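Local coordinates for protein PrgA (Enterococcus faecalis, PDB 6Z9K) that provides surface exclusion against unwanted conjugation as a cell-wall-anchored surface protein, here represented by its magnesium-binding CAP domain, which is probably a protease domain, at residues Pro20-Asp25 / Lys89-Ser94; Phe49-Glu54 / Ser159-Gln164; Trp63-Leu68 / Gly149-Glu154; Asp108-Ser113 / Gly198-Gly203; Lys169-Met174 / Ile212-Tyr217. All coordinates share one frame; numbering follows the deposited sequence.

Overall arrangement
From the N terminus, the loop before helix 26-29 meets the end of helix 70-90 in contact 1, closing the first long loop. Contact 2 opens at 49-54 and closes on the start of helix 160-176; contact 3, joining 63-68 to 149-154, is nested inside it. Contacts 2 and 3 both cross contact 1, whose second segment follows their first ones. Contact 4 ties helix 100-112 to edge strand 196-202 and crosses contacts 2, 3 and 5. Contact 5 brings helix 160-176 against the central strand 211-217, its own centre about 3 Å from that of the chain. Contacts 4 and 5 thus meet at one three-stranded antiparallel sheet, and contact 3 touches both.

Contact 1. Residues Pro20-Asp25 / Lys89-Ser94; sequences PKFSAD and KKLGLS
F22 and L91 make the main apolar contact between the loop leading to helix 26-29 and the C-terminal end of helix 70-90, which closes in a Schellman motif. The two side chains cross at about a right angle: F22 CE2 lies 3.8 Å from L91 CD1, the methyl approaching the ring obliquely. A chi1 of -169° turns the F22 ring away from its own amide nitrogen and onto L91. It also packs edge-to-face with F176 of helix 160-176 and touches V87, one turn earlier on helix 70-90. L91 spreads both branches along the loop backbone, CD1 standing 4.0 Å from A24 N and CD2 4.3 Å from S23 CA. The polar part belongs to the helix end. L91 is the first residue to leave helical angles, and G92, with positive phi (63°), is the C-prime residue; L93 N bonds to R88 O as the second bond of the motif. The inner bond runs from G92 N to K89 O at 3.0 Å.

Contact 2. Residues Phe49-Glu54 / Ser159-Gln164; sequences FPTSKE and SKYTLQ
F49 and Y161 form an offset edge-to-face aromatic pair where the loop before helix 53-57 meets the first turn of helix 160-176. Their ring centroids are 5.3 Å apart and the planes stand at 84°, with the edge of F49 directed at the face of Y161. F49 has the larger buried area of the two. Its CE2 comes within 3.6 Å of Y161 CE2, while the neighbouring CZ-CE1 side of the ring passes the helix backbone, CE1 lying 3.7 Å from Q164 O. That carbonyl also accepts a hydrogen bond from Y79 OH. Both aromatic side chains have CG anti to the backbone N, at chi1 -172° for F49 and 172° for Y161, and the two run antiparallel past one another. K59 makes a cation-pi contact with Y161. Q164 contributes its aliphatic base, with CB 4.0 Å from F49 CZ. At the helix start S159 is the N-cap: its OG accepts from T162 N at 3.0 Å, a nearly straight capping bond that spans the turn containing Y161. T51 completes the contact at the edge of the tyrosine, near its ring plane, where T51 CG2 approaches Y161 OH to 3.7 Å.

Contact 3. Residues Trp63-Leu68 / Gly149-Glu154; sequences WDIQHL and GYYETE
The backbones of I65 and T153 come closest here, their CA atoms 8.0 Å apart, with I65 inside a type I beta turn from D64 to H67 that is closed by H67 N to D64 O at 2.9 Å. From this turn the I65 side chain projects toward the 149-154 loop. Its CD1 presses on T153 CG2 at 3.4 Å, tighter than usual for two methyls, the side chains crossing at about a right angle. CG1 sits between the backbone N and the carbonyl carbon (chi1 70°), and this carries CD1 in between T153 and Y151. Y151 comes from the opposite direction, its OH 3.8 Å from I65 CD1 and its CE2 4.2 Å from I65 CG2. Both polar ends are bonded beyond the contact, Y151 OH to K211 O and T153 OG1 to E204 O. I65 and Y151 also pack on V158 of strand 157-159, the antiparallel partner of strand 62-64, while Y151 reaches S166 of helix 160-176 and P210 just before strand 211-217.

Contact 4. Residues Asp108-Ser113 / Gly198-Gly203; sequences DIAKYS and GVSLSG
S202 OG is held by two partners: a water at 2.7 Å and H213 NE2 of the neighbouring antiparallel strand 211-217. The water makes a weak bond to S113 O at 2.9 Å, bridging the end of helix 100-112 to edge strand 196-202. This is helix-on-sheet packing within the CAP domain, with the segment axes nearly parallel at 17° and 7.4 Å apart. That spacing is consistent with the small residues that meet here, A110 against S200 and S202. A110 has the largest buried area of the contact. Its CB points into the strand, 3.4 Å from S200 OG and 3.5 Å from L201 O, while S202 CB rests beside A110 O at 3.7 Å. Alternate side chains meet the helix: S200 and S202 point toward it, whereas that of L201 turns away and packs on I65 and Y151, leaving its carbonyl O to touch A110. With chi1 at 54°, S200 OG lies between the backbone N and the carbonyl carbon and hydrogen-bonds A106 O, one turn before A110. Where the helix ends, S113 folds its side chain back on the preceding turn. S113 OG donates to I109 O at 2.8 Å, approaching from above the carbonyl plane, 41° out of it.

Contact 5. Residues Lys169-Met174 / Ile212-Tyr217; sequences KMLVNM and IHIISY
M170 is modelled with a nearly eclipsed thioether, chi3 about -5°, and its CE too close to I212 CD1 to be sound, so both the torsion and the methyl position are doubtful. More soundly, M170 SD lies 3.8 Å from I212 CG2 and 4.0 Å from I214 CD1, so it touches two isoleucines two places apart on the same face of the strand. A chi1 of 176° swings the M170 chain off the helix toward the sheet. L171 supplies the second point of contact: its CD2 touches I214 CD1 at 3.8 Å as the two side chains cross obliquely. All four residues are buried and the contact is wholly apolar. The segment axes stand 11.4 Å apart at 63°, a separation filled by side chains from both sides. Helix 160-176 thus covers one face of the central strand 211-217, where I212 also packs on V199 and I214 on L197 of strand 196-202. H213 and I215, on the other face, meet helix 100-112, so helices pack on both faces of the three-stranded antiparallel sheet, as in the alpha-beta-alpha sandwich of CAP domains. L171 and M174 continue to helix 184-189, which carries the magnesium ligand H185.

Contact 1. Residues Pro20-Asp25 / Lys89-Ser94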
# COMPACT_ATOMS: atom_id res chain seq x y z
N PRO A 20 -8.75 16.10 11.39
CA PRO A 20 -9.37 17.27 10.79
C PRO A 20 -8.44 17.97 9.82
O PRO A 20 -7.21 17.96 10.02
CB PRO A 20 -9.68 18.18 12.00
CG PRO A 20 -9.66 17.25 13.19
CD PRO A 20 -8.60 16.22 12.84
N LYS A 21 -9.02 18.51 8.75
CA LYS A 21 -8.33 19.29 7.70
C LYS A 21 -7.49 18.40 6.80
O LYS A 21 -6.82 18.93 5.93
CB LYS A 21 -7.45 20.40 8.27
CG LYS A 21 -8.20 21.30 9.22
CD LYS A 21 -7.36 22.48 9.57
CE LYS A 21 -7.91 23.20 10.76
NZ LYS A 21 -7.07 24.35 11.17
N PHE A 22 -7.68 17.09 6.83
CA PHE A 22 -6.97 16.21 5.89
C PHE A 22 -7.46 16.42 4.46
O PHE A 22 -8.65 16.65 4.25
CB PHE A 22 -7.10 14.75 6.32
CG PHE A 22 -6.18 13.83 5.54
CD1 PHE A 22 -4.80 13.93 5.66
CD2 PHE A 22 -6.67 12.87 4.68
CE1 PHE A 22 -3.95 13.06 4.99
CE2 PHE A 22 -5.82 12.06 3.94
CZ PHE A 22 -4.47 12.13 4.14
N SER A 23 -6.53 16.37 3.51
CA SER A 23 -6.82 16.41 2.06
C SER A 23 -5.62 15.83 1.33
O SER A 23 -4.59 15.65 1.99
CB SER A 23 -7.10 17.81 1.58
OG SER A 23 -5.92 18.58 1.62
N ALA A 24 -5.80 15.50 0.06
CA ALA A 24 -4.74 14.87 -0.74
C ALA A 24 -3.59 15.87 -0.95
O ALA A 24 -2.50 15.41 -1.29
CB ALA A 24 -5.33 14.40 -2.04
N ASP A 25 -3.79 17.15 -0.63
CA ASP A 25 -2.76 18.19 -0.90
C ASP A 25 -2.63 19.07 0.34
O ASP A 25 -2.34 20.28 0.20
CB ASP A 25 -3.11 18.96 -2.17
CG ASP A 25 -4.48 19.59 -2.19
OD1 ASP A 25 -5.23 19.32 -1.24
OD2 ASP A 25 -4.76 20.40 -3.13
N LYS A 89 -12.17 6.89 -0.62
CA LYS A 89 -13.62 7.08 -0.70
C LYS A 89 -13.99 8.30 0.18
O LYS A 89 -14.83 9.15 -0.27
CB LYS A 89 -14.37 5.83 -0.24
CG LYS A 89 -15.89 5.97 -0.40
CD LYS A 89 -16.58 4.67 -0.15
CE LYS A 89 -18.02 4.73 -0.60
NZ LYS A 89 -18.76 3.52 -0.14
N LYS A 90 -13.38 8.46 1.33
CA LYS A 90 -13.75 9.62 2.20
C LYS A 90 -13.40 10.92 1.47
O LYS A 90 -14.12 11.91 1.67
CB LYS A 90 -13.05 9.54 3.55
CG LYS A 90 -13.66 8.45 4.43
CD LYS A 90 -12.92 8.22 5.70
CE LYS A 90 -13.63 7.21 6.61
NZ LYS A 90 -12.83 7.01 7.85
N LEU A 91 -12.36 10.89 0.64
CA LEU A 91 -11.88 12.10 -0.08
C LEU A 91 -12.52 12.20 -1.47
O LEU A 91 -12.19 13.15 -2.20
CB LEU A 91 -10.34 12.11 -0.15
CG LEU A 91 -9.58 12.28 1.15
CD1 LEU A 91 -8.08 12.27 0.93
CD2 LEU A 91 -9.99 13.53 1.90
N GLY A 92 -13.48 11.35 -1.80
CA GLY A 92 -14.21 11.36 -3.08
C GLY A 92 -13.31 11.09 -4.27
O GLY A 92 -13.53 11.68 -5.35
N LEU A 93 -12.29 10.25 -4.08
CA LEU A 93 -11.34 9.81 -5.13
C LEU A 93 -11.73 8.45 -5.70
O LEU A 93 -12.42 7.65 -5.01
CB LEU A 93 -9.96 9.71 -4.48
CG LEU A 93 -9.35 11.02 -4.00
CD1 LEU A 93 -8.17 10.76 -3.12
CD2 LEU A 93 -8.95 11.84 -5.18
N SER A 94 -11.30 8.15 -6.93
CA SER A 94 -11.64 6.87 -7.57
C SER A 94 -11.20 5.73 -6.67
O SER A 94 -10.12 5.86 -5.99
CB SER A 94 -10.99 6.80 -8.96
OG SER A 94 -9.57 7.00 -8.84

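Contact 2. Residues Phe49-Glu54 / Ser159-Gln164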
# COMPACT_ATOMS: atom_id res chain seq x y z
N PHE A 49 -1.76 -0.54 16.39
CA PHE A 49 -2.33 -1.50 15.42
C PHE A 49 -3.56 -2.17 16.02
O PHE A 49 -3.45 -2.92 17.01
CB PHE A 49 -1.29 -2.55 15.04
CG PHE A 49 -1.75 -3.45 13.92
CD1 PHE A 49 -2.10 -2.93 12.69
CD2 PHE A 49 -1.77 -4.81 14.09
CE1 PHE A 49 -2.52 -3.76 11.66
CE2 PHE A 49 -2.16 -5.64 13.06
CZ PHE A 49 -2.55 -5.11 11.85
N PRO A 50 -4.76 -1.93 15.45
CA PRO A 50 -5.98 -2.50 16.00
C PRO A 50 -5.96 -4.02 15.84
O PRO A 50 -5.74 -4.49 14.73
CB PRO A 50 -7.09 -1.85 15.18
CG PRO A 50 -6.43 -0.66 14.61
CD PRO A 50 -5.02 -1.08 14.30
N THR A 51 -6.19 -4.74 16.93
CA THR A 51 -6.03 -6.22 17.00
C THR A 51 -7.32 -6.90 17.49
O THR A 51 -7.91 -6.42 18.48
CB THR A 51 -4.80 -6.54 17.86
OG1 THR A 51 -5.01 -5.99 19.16
CG2 THR A 51 -3.51 -6.00 17.27
N SER A 52 -7.77 -7.94 16.79
CA SER A 52 -8.88 -8.83 17.22
C SER A 52 -8.29 -10.18 17.61
O SER A 52 -7.06 -10.33 17.51
CB SER A 52 -9.89 -8.97 16.11
OG SER A 52 -9.38 -9.78 15.07
N LYS A 53 -9.10 -11.15 18.07
CA LYS A 53 -8.52 -12.47 18.45
C LYS A 53 -8.08 -13.18 17.17
O LYS A 53 -7.03 -13.85 17.21
CB LYS A 53 -9.46 -13.28 19.36
CG LYS A 53 -9.11 -13.16 20.85
CD LYS A 53 -10.17 -13.63 21.84
CE LYS A 53 -10.42 -15.13 21.79
NZ LYS A 53 -11.65 -15.50 22.54
N GLU A 54 -8.75 -12.93 16.04
CA GLU A 54 -8.28 -13.42 14.72
C GLU A 54 -6.84 -12.95 14.47
O GLU A 54 -6.02 -13.75 13.98
CB GLU A 54 -9.27 -12.98 13.63
CG GLU A 54 -8.79 -13.19 12.20
CD GLU A 54 -8.50 -14.62 11.76
OE1 GLU A 54 -8.58 -15.56 12.60
OE2 GLU A 54 -8.16 -14.80 10.56
N SER A 159 5.27 -13.41 9.79
CA SER A 159 3.87 -13.76 10.10
C SER A 159 2.96 -12.84 9.31
O SER A 159 3.36 -11.70 9.01
CB SER A 159 3.54 -13.72 11.56
OG SER A 159 3.32 -12.41 12.00
N LYS A 160 1.77 -13.34 9.01
CA LYS A 160 0.69 -12.59 8.37
C LYS A 160 0.36 -11.36 9.24
O LYS A 160 0.20 -10.26 8.71
CB LYS A 160 -0.51 -13.52 8.24
CG LYS A 160 -1.79 -12.88 7.77
CD LYS A 160 -2.84 -13.88 7.48
CE LYS A 160 -3.95 -13.27 6.68
NZ LYS A 160 -4.87 -14.33 6.23
N TYR A 161 0.35 -11.54 10.55
CA TYR A 161 0.12 -10.42 11.50
C TYR A 161 1.14 -9.31 11.21
O TYR A 161 0.78 -8.14 11.06
CB TYR A 161 0.22 -10.90 12.95
CG TYR A 161 0.19 -9.77 13.94
CD1 TYR A 161 1.35 -9.10 14.30
CD2 TYR A 161 -1.01 -9.32 14.45
CE1 TYR A 161 1.33 -8.01 15.15
CE2 TYR A 161 -1.05 -8.23 15.33
CZ TYR A 161 0.12 -7.59 15.69
OH TYR A 161 0.09 -6.51 16.55
N THR A 162 2.41 -9.68 11.19
CA THR A 162 3.53 -8.72 11.00
C THR A 162 3.39 -8.00 9.67
O THR A 162 3.57 -6.80 9.67
CB THR A 162 4.88 -9.41 11.10
OG1 THR A 162 4.91 -9.84 12.45
CG2 THR A 162 6.03 -8.48 10.78
N LEU A 163 3.12 -8.72 8.58
CA LEU A 163 2.92 -8.03 7.28
C LEU A 163 1.75 -7.05 7.37
O LEU A 163 1.87 -5.93 6.84
CB LEU A 163 2.67 -9.03 6.17
CG LEU A 163 3.84 -9.95 5.83
CD1 LEU A 163 3.38 -11.07 4.90
CD2 LEU A 163 4.99 -9.13 5.25
N GLN A 164 0.62 -7.40 7.99
CA GLN A 164 -0.56 -6.48 8.02
C GLN A 164 -0.21 -5.27 8.89
O GLN A 164 -0.60 -4.14 8.56
CB GLN A 164 -1.82 -7.18 8.52
CG GLN A 164 -2.34 -8.20 7.52
CD GLN A 164 -3.69 -8.80 7.86
OE1 GLN A 164 -4.25 -8.58 8.93
NE2 GLN A 164 -4.28 -9.41 6.84

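Contact 3. Residues Trp63-Leu68 / Gly149-Glu154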
# COMPACT_ATOMS: atom_id res chain seq x y z
N TRP A 63 4.27 -16.72 6.49
CA TRP A 63 4.29 -16.56 5.02
C TRP A 63 5.74 -16.52 4.53
O TRP A 63 6.54 -15.78 5.09
CB TRP A 63 3.56 -15.26 4.65
CG TRP A 63 2.07 -15.37 4.75
CD1 TRP A 63 1.32 -16.27 5.42
CD2 TRP A 63 1.16 -14.48 4.11
NE1 TRP A 63 -0.01 -16.04 5.19
CE2 TRP A 63 -0.13 -14.94 4.41
CE3 TRP A 63 1.33 -13.39 3.24
CZ2 TRP A 63 -1.26 -14.28 3.93
CZ3 TRP A 63 0.22 -12.72 2.80
CH2 TRP A 63 -1.06 -13.18 3.13
N ASP A 64 6.02 -17.25 3.45
CA ASP A 64 7.35 -17.24 2.81
C ASP A 64 7.27 -16.17 1.73
O ASP A 64 6.60 -16.42 0.77
CB ASP A 64 7.63 -18.66 2.32
CG ASP A 64 9.04 -18.89 1.82
OD1 ASP A 64 9.69 -17.88 1.44
OD2 ASP A 64 9.48 -20.08 1.84
N ILE A 65 7.90 -15.00 1.90
CA ILE A 65 7.66 -13.78 1.06
C ILE A 65 8.06 -14.07 -0.40
O ILE A 65 7.51 -13.41 -1.25
CB ILE A 65 8.36 -12.52 1.62
CG1 ILE A 65 9.89 -12.56 1.51
CG2 ILE A 65 7.93 -12.27 3.05
CD1 ILE A 65 10.54 -11.18 1.57
N GLN A 66 8.96 -15.02 -0.66
CA GLN A 66 9.33 -15.42 -2.06
C GLN A 66 8.66 -16.75 -2.44
O GLN A 66 9.22 -17.49 -3.27
CB GLN A 66 10.86 -15.55 -2.20
CG GLN A 66 11.62 -14.22 -2.21
CD GLN A 66 13.12 -14.43 -2.19
OE1 GLN A 66 13.85 -13.84 -3.00
NE2 GLN A 66 13.60 -15.25 -1.26
N HIS A 67 7.52 -17.10 -1.86
CA HIS A 67 6.85 -18.40 -2.11
C HIS A 67 5.34 -18.25 -1.91
O HIS A 67 4.64 -19.25 -1.62
CB HIS A 67 7.41 -19.47 -1.16
CG HIS A 67 8.12 -20.63 -1.78
ND1 HIS A 67 9.41 -20.98 -1.40
CD2 HIS A 67 7.73 -21.56 -2.67
CE1 HIS A 67 9.80 -22.04 -2.07
NE2 HIS A 67 8.78 -22.42 -2.87
N LEU A 68 4.81 -17.04 -1.99
CA LEU A 68 3.41 -16.88 -1.55
C LEU A 68 2.55 -17.58 -2.59
O LEU A 68 2.85 -17.42 -3.81
CB LEU A 68 2.98 -15.42 -1.48
CG LEU A 68 3.62 -14.54 -0.41
CD1 LEU A 68 2.85 -13.22 -0.38
CD2 LEU A 68 3.65 -15.22 0.96
N GLY A 149 12.36 -1.58 5.40
CA GLY A 149 12.82 -1.67 6.80
C GLY A 149 11.65 -1.69 7.78
O GLY A 149 11.87 -1.36 8.97
N TYR A 150 10.49 -2.12 7.32
CA TYR A 150 9.29 -2.20 8.18
C TYR A 150 9.19 -3.60 8.80
O TYR A 150 8.40 -3.75 9.74
CB TYR A 150 8.03 -1.90 7.38
CG TYR A 150 7.80 -0.45 7.18
CD1 TYR A 150 8.34 0.24 6.11
CD2 TYR A 150 7.00 0.29 8.06
CE1 TYR A 150 8.16 1.60 5.96
CE2 TYR A 150 6.77 1.63 7.89
CZ TYR A 150 7.34 2.30 6.84
OH TYR A 150 7.07 3.64 6.83
N TYR A 151 9.93 -4.58 8.29
CA TYR A 151 9.86 -5.99 8.77
C TYR A 151 11.19 -6.72 8.47
O TYR A 151 12.07 -6.11 7.90
CB TYR A 151 8.63 -6.72 8.20
CG TYR A 151 8.71 -7.05 6.73
CD1 TYR A 151 8.46 -6.10 5.76
CD2 TYR A 151 8.95 -8.33 6.30
CE1 TYR A 151 8.56 -6.38 4.40
CE2 TYR A 151 9.03 -8.64 4.96
CZ TYR A 151 8.82 -7.67 3.99
OH TYR A 151 8.92 -7.97 2.64
N GLU A 152 11.35 -7.94 8.97
CA GLU A 152 12.55 -8.80 8.79
C GLU A 152 12.12 -10.19 8.33
O GLU A 152 11.08 -10.61 8.77
CB GLU A 152 13.35 -8.95 10.09
CG GLU A 152 13.98 -7.65 10.59
CD GLU A 152 13.03 -6.72 11.33
OE1 GLU A 152 12.91 -5.54 10.93
OE2 GLU A 152 12.42 -7.17 12.30
N THR A 153 12.95 -10.87 7.52
CA THR A 153 12.72 -12.25 7.00
C THR A 153 13.61 -13.23 7.78
O THR A 153 14.82 -12.98 7.78
CB THR A 153 13.03 -12.32 5.50
OG1 THR A 153 14.29 -11.71 5.19
CG2 THR A 153 11.96 -11.64 4.67
N GLU A 154 13.03 -14.20 8.49
CA GLU A 154 13.78 -15.33 9.11
C GLU A 154 13.58 -16.52 8.19
O GLU A 154 12.45 -17.04 8.13
CB GLU A 154 13.26 -15.67 10.51
CG GLU A 154 13.81 -17.00 11.03
CD GLU A 154 13.97 -17.12 12.54
OE1 GLU A 154 13.69 -16.12 13.24
OE2 GLU A 154 14.38 -18.21 13.01

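Contact 4. Residues Asp108-Ser113 / Gly198-Gly203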
# COMPACT_ATOMS: atom_id res chain seq x y z
N ASP A 108 6.10 -9.00 -10.56
CA ASP A 108 7.20 -8.84 -11.54
C ASP A 108 8.14 -7.72 -11.07
O ASP A 108 9.39 -7.92 -11.14
CB ASP A 108 6.67 -8.69 -12.95
CG ASP A 108 6.18 -9.96 -13.59
OD1 ASP A 108 6.35 -11.06 -12.97
OD2 ASP A 108 5.60 -9.84 -14.68
N ILE A 109 7.60 -6.61 -10.62
CA ILE A 109 8.48 -5.51 -10.11
C ILE A 109 9.33 -6.08 -8.97
O ILE A 109 10.51 -5.82 -8.89
CB ILE A 109 7.68 -4.26 -9.74
CG1 ILE A 109 7.08 -3.57 -10.98
CG2 ILE A 109 8.53 -3.31 -8.87
CD1 ILE A 109 6.17 -2.41 -10.70
N ALA A 110 8.72 -6.82 -8.06
CA ALA A 110 9.41 -7.33 -6.86
C ALA A 110 10.53 -8.28 -7.30
O ALA A 110 11.70 -8.10 -6.83
CB ALA A 110 8.37 -7.96 -5.93
N LYS A 111 10.23 -9.21 -8.19
CA LYS A 111 11.19 -10.21 -8.70
C LYS A 111 12.40 -9.52 -9.36
O LYS A 111 13.56 -9.94 -9.15
CB LYS A 111 10.48 -11.07 -9.74
CG LYS A 111 11.31 -12.22 -10.26
CD LYS A 111 10.48 -13.22 -11.02
CE LYS A 111 9.94 -12.73 -12.34
NZ LYS A 111 9.81 -13.89 -13.25
N TYR A 112 12.16 -8.46 -10.11
CA TYR A 112 13.21 -7.79 -10.89
C TYR A 112 13.97 -6.77 -10.05
O TYR A 112 15.01 -6.30 -10.53
CB TYR A 112 12.60 -7.14 -12.13
CG TYR A 112 12.06 -8.12 -13.15
CD1 TYR A 112 12.44 -9.47 -13.17
CD2 TYR A 112 11.22 -7.68 -14.16
CE1 TYR A 112 11.97 -10.33 -14.14
CE2 TYR A 112 10.75 -8.52 -15.14
CZ TYR A 112 11.15 -9.86 -15.15
OH TYR A 112 10.68 -10.68 -16.13
N SER A 113 13.44 -6.38 -8.88
CA SER A 113 14.08 -5.32 -8.06
C SER A 113 15.31 -5.87 -7.31
O SER A 113 15.21 -6.92 -6.67
CB SER A 113 13.10 -4.69 -7.10
OG SER A 113 12.16 -3.89 -7.81
N GLY A 198 -1.69 -3.37 -6.70
CA GLY A 198 -1.12 -4.68 -6.34
C GLY A 198 -0.04 -4.45 -5.29
O GLY A 198 0.70 -3.46 -5.43
N VAL A 199 0.12 -5.37 -4.36
CA VAL A 199 1.19 -5.30 -3.32
C VAL A 199 2.11 -6.49 -3.47
O VAL A 199 1.65 -7.62 -3.50
CB VAL A 199 0.60 -5.24 -1.89
CG1 VAL A 199 1.71 -5.14 -0.86
CG2 VAL A 199 -0.40 -4.10 -1.77
N SER A 200 3.40 -6.23 -3.51
CA SER A 200 4.37 -7.33 -3.50
C SER A 200 5.44 -7.06 -2.44
O SER A 200 5.48 -5.99 -1.82
CB SER A 200 4.97 -7.48 -4.85
OG SER A 200 5.51 -6.23 -5.28
N LEU A 201 6.29 -8.05 -2.29
CA LEU A 201 7.32 -8.09 -1.23
C LEU A 201 8.62 -8.60 -1.87
O LEU A 201 8.54 -9.44 -2.77
CB LEU A 201 6.92 -9.10 -0.15
CG LEU A 201 5.56 -8.91 0.51
CD1 LEU A 201 5.25 -10.09 1.44
CD2 LEU A 201 5.50 -7.60 1.24
N SER A 202 9.76 -8.12 -1.42
CA SER A 202 11.04 -8.65 -1.94
C SER A 202 12.08 -8.62 -0.82
O SER A 202 11.94 -7.83 0.14
CB SER A 202 11.50 -7.93 -3.18
OG SER A 202 11.90 -6.59 -2.95
N GLY A 203 13.12 -9.43 -1.03
CA GLY A 203 14.19 -9.46 -0.05
C GLY A 203 14.88 -10.81 -0.09
O GLY A 203 14.20 -11.80 -0.33
O HOH W 1 14.27 -6.06 -4.06

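Contact 5. Residues Lys169-Met174 / Ile212-Tyr217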
# COMPACT_ATOMS: atom_id res chain seq x y z
N LYS A 169 1.27 0.57 9.04
CA LYS A 169 2.24 1.57 9.56
C LYS A 169 2.81 2.32 8.36
O LYS A 169 2.95 3.54 8.41
CB LYS A 169 3.36 0.89 10.37
CG LYS A 169 4.25 1.90 11.07
CD LYS A 169 5.20 1.23 12.02
CE LYS A 169 6.38 2.12 12.37
NZ LYS A 169 7.50 1.33 12.99
N MET A 170 3.16 1.59 7.30
CA MET A 170 3.66 2.21 6.05
C MET A 170 2.64 3.19 5.48
O MET A 170 3.01 4.33 5.14
CB MET A 170 4.02 1.13 5.03
CG MET A 170 4.44 1.68 3.71
SD MET A 170 4.64 0.34 2.52
CE MET A 170 4.35 -1.05 3.59
N LEU A 171 1.37 2.82 5.39
CA LEU A 171 0.36 3.76 4.84
C LEU A 171 0.23 4.97 5.76
O LEU A 171 0.10 6.06 5.25
CB LEU A 171 -0.98 3.04 4.67
CG LEU A 171 -1.03 1.97 3.58
CD1 LEU A 171 -2.34 1.19 3.63
CD2 LEU A 171 -0.78 2.58 2.21
N VAL A 172 0.22 4.76 7.07
CA VAL A 172 0.07 5.87 8.06
C VAL A 172 1.23 6.83 7.83
O VAL A 172 1.01 8.05 7.82
CB VAL A 172 -0.01 5.34 9.49
CG1 VAL A 172 0.23 6.37 10.54
CG2 VAL A 172 -1.32 4.61 9.71
N ASN A 173 2.42 6.29 7.67
CA ASN A 173 3.63 7.13 7.54
C ASN A 173 3.61 7.88 6.21
O ASN A 173 4.07 9.06 6.21
CB ASN A 173 4.89 6.28 7.70
CG ASN A 173 5.18 5.96 9.15
OD1 ASN A 173 4.60 6.53 10.08
ND2 ASN A 173 6.10 5.01 9.32
N MET A 174 3.09 7.28 5.16
CA MET A 174 3.04 7.93 3.85
C MET A 174 1.93 8.98 3.83
O MET A 174 2.13 10.01 3.21
CB MET A 174 2.85 6.92 2.74
CG MET A 174 4.11 6.11 2.52
SD MET A 174 3.86 4.85 1.23
CE MET A 174 5.56 4.32 1.02
N ILE A 212 8.33 -3.66 0.94
CA ILE A 212 6.91 -3.69 0.51
C ILE A 212 6.79 -2.79 -0.70
O ILE A 212 7.11 -1.59 -0.61
CB ILE A 212 6.01 -3.17 1.63
CG1 ILE A 212 6.24 -3.95 2.94
CG2 ILE A 212 4.55 -3.20 1.12
CD1 ILE A 212 5.58 -3.33 4.17
N HIS A 213 6.28 -3.33 -1.80
CA HIS A 213 6.07 -2.58 -3.06
C HIS A 213 4.56 -2.37 -3.25
O HIS A 213 3.85 -3.35 -3.46
CB HIS A 213 6.62 -3.39 -4.27
CG HIS A 213 8.04 -3.84 -4.18
ND1 HIS A 213 9.07 -3.23 -4.89
CD2 HIS A 213 8.62 -4.89 -3.53
CE1 HIS A 213 10.21 -3.86 -4.63
NE2 HIS A 213 9.96 -4.88 -3.81
N ILE A 214 4.11 -1.13 -3.14
CA ILE A 214 2.72 -0.77 -3.47
C ILE A 214 2.71 -0.21 -4.89
O ILE A 214 3.29 0.82 -5.15
CB ILE A 214 2.13 0.19 -2.43
CG1 ILE A 214 2.12 -0.45 -1.03
CG2 ILE A 214 0.73 0.63 -2.90
CD1 ILE A 214 1.45 0.40 0.07
N ILE A 215 2.11 -0.97 -5.80
CA ILE A 215 2.04 -0.69 -7.25
C ILE A 215 0.62 -0.22 -7.59
O ILE A 215 -0.33 -0.92 -7.26
CB ILE A 215 2.49 -1.91 -8.06
CG1 ILE A 215 3.86 -2.44 -7.58
CG2 ILE A 215 2.46 -1.53 -9.52
CD1 ILE A 215 4.93 -1.42 -7.50
N SER A 216 0.46 0.99 -8.11
CA SER A 216 -0.91 1.49 -8.41
C SER A 216 -0.89 2.39 -9.63
O SER A 216 0.16 2.94 -9.98
CB SER A 216 -1.49 2.18 -7.20
OG SER A 216 -0.69 3.27 -6.78
N TYR A 217 -2.01 2.46 -10.34
CA TYR A 217 -2.06 3.13 -11.65
C TYR A 217 -3.51 3.23 -12.08
O TYR A 217 -4.41 2.56 -11.49
CB TYR A 217 -1.25 2.32 -12.69
CG TYR A 217 -1.66 0.87 -12.74
CD1 TYR A 217 -2.75 0.42 -13.49
CD2 TYR A 217 -0.96 -0.08 -11.98
CE1 TYR A 217 -3.15 -0.92 -13.47
CE2 TYR A 217 -1.39 -1.40 -11.92
CZ TYR A 217 -2.45 -1.84 -12.70
OH TYR A 217 -2.88 -3.14 -12.70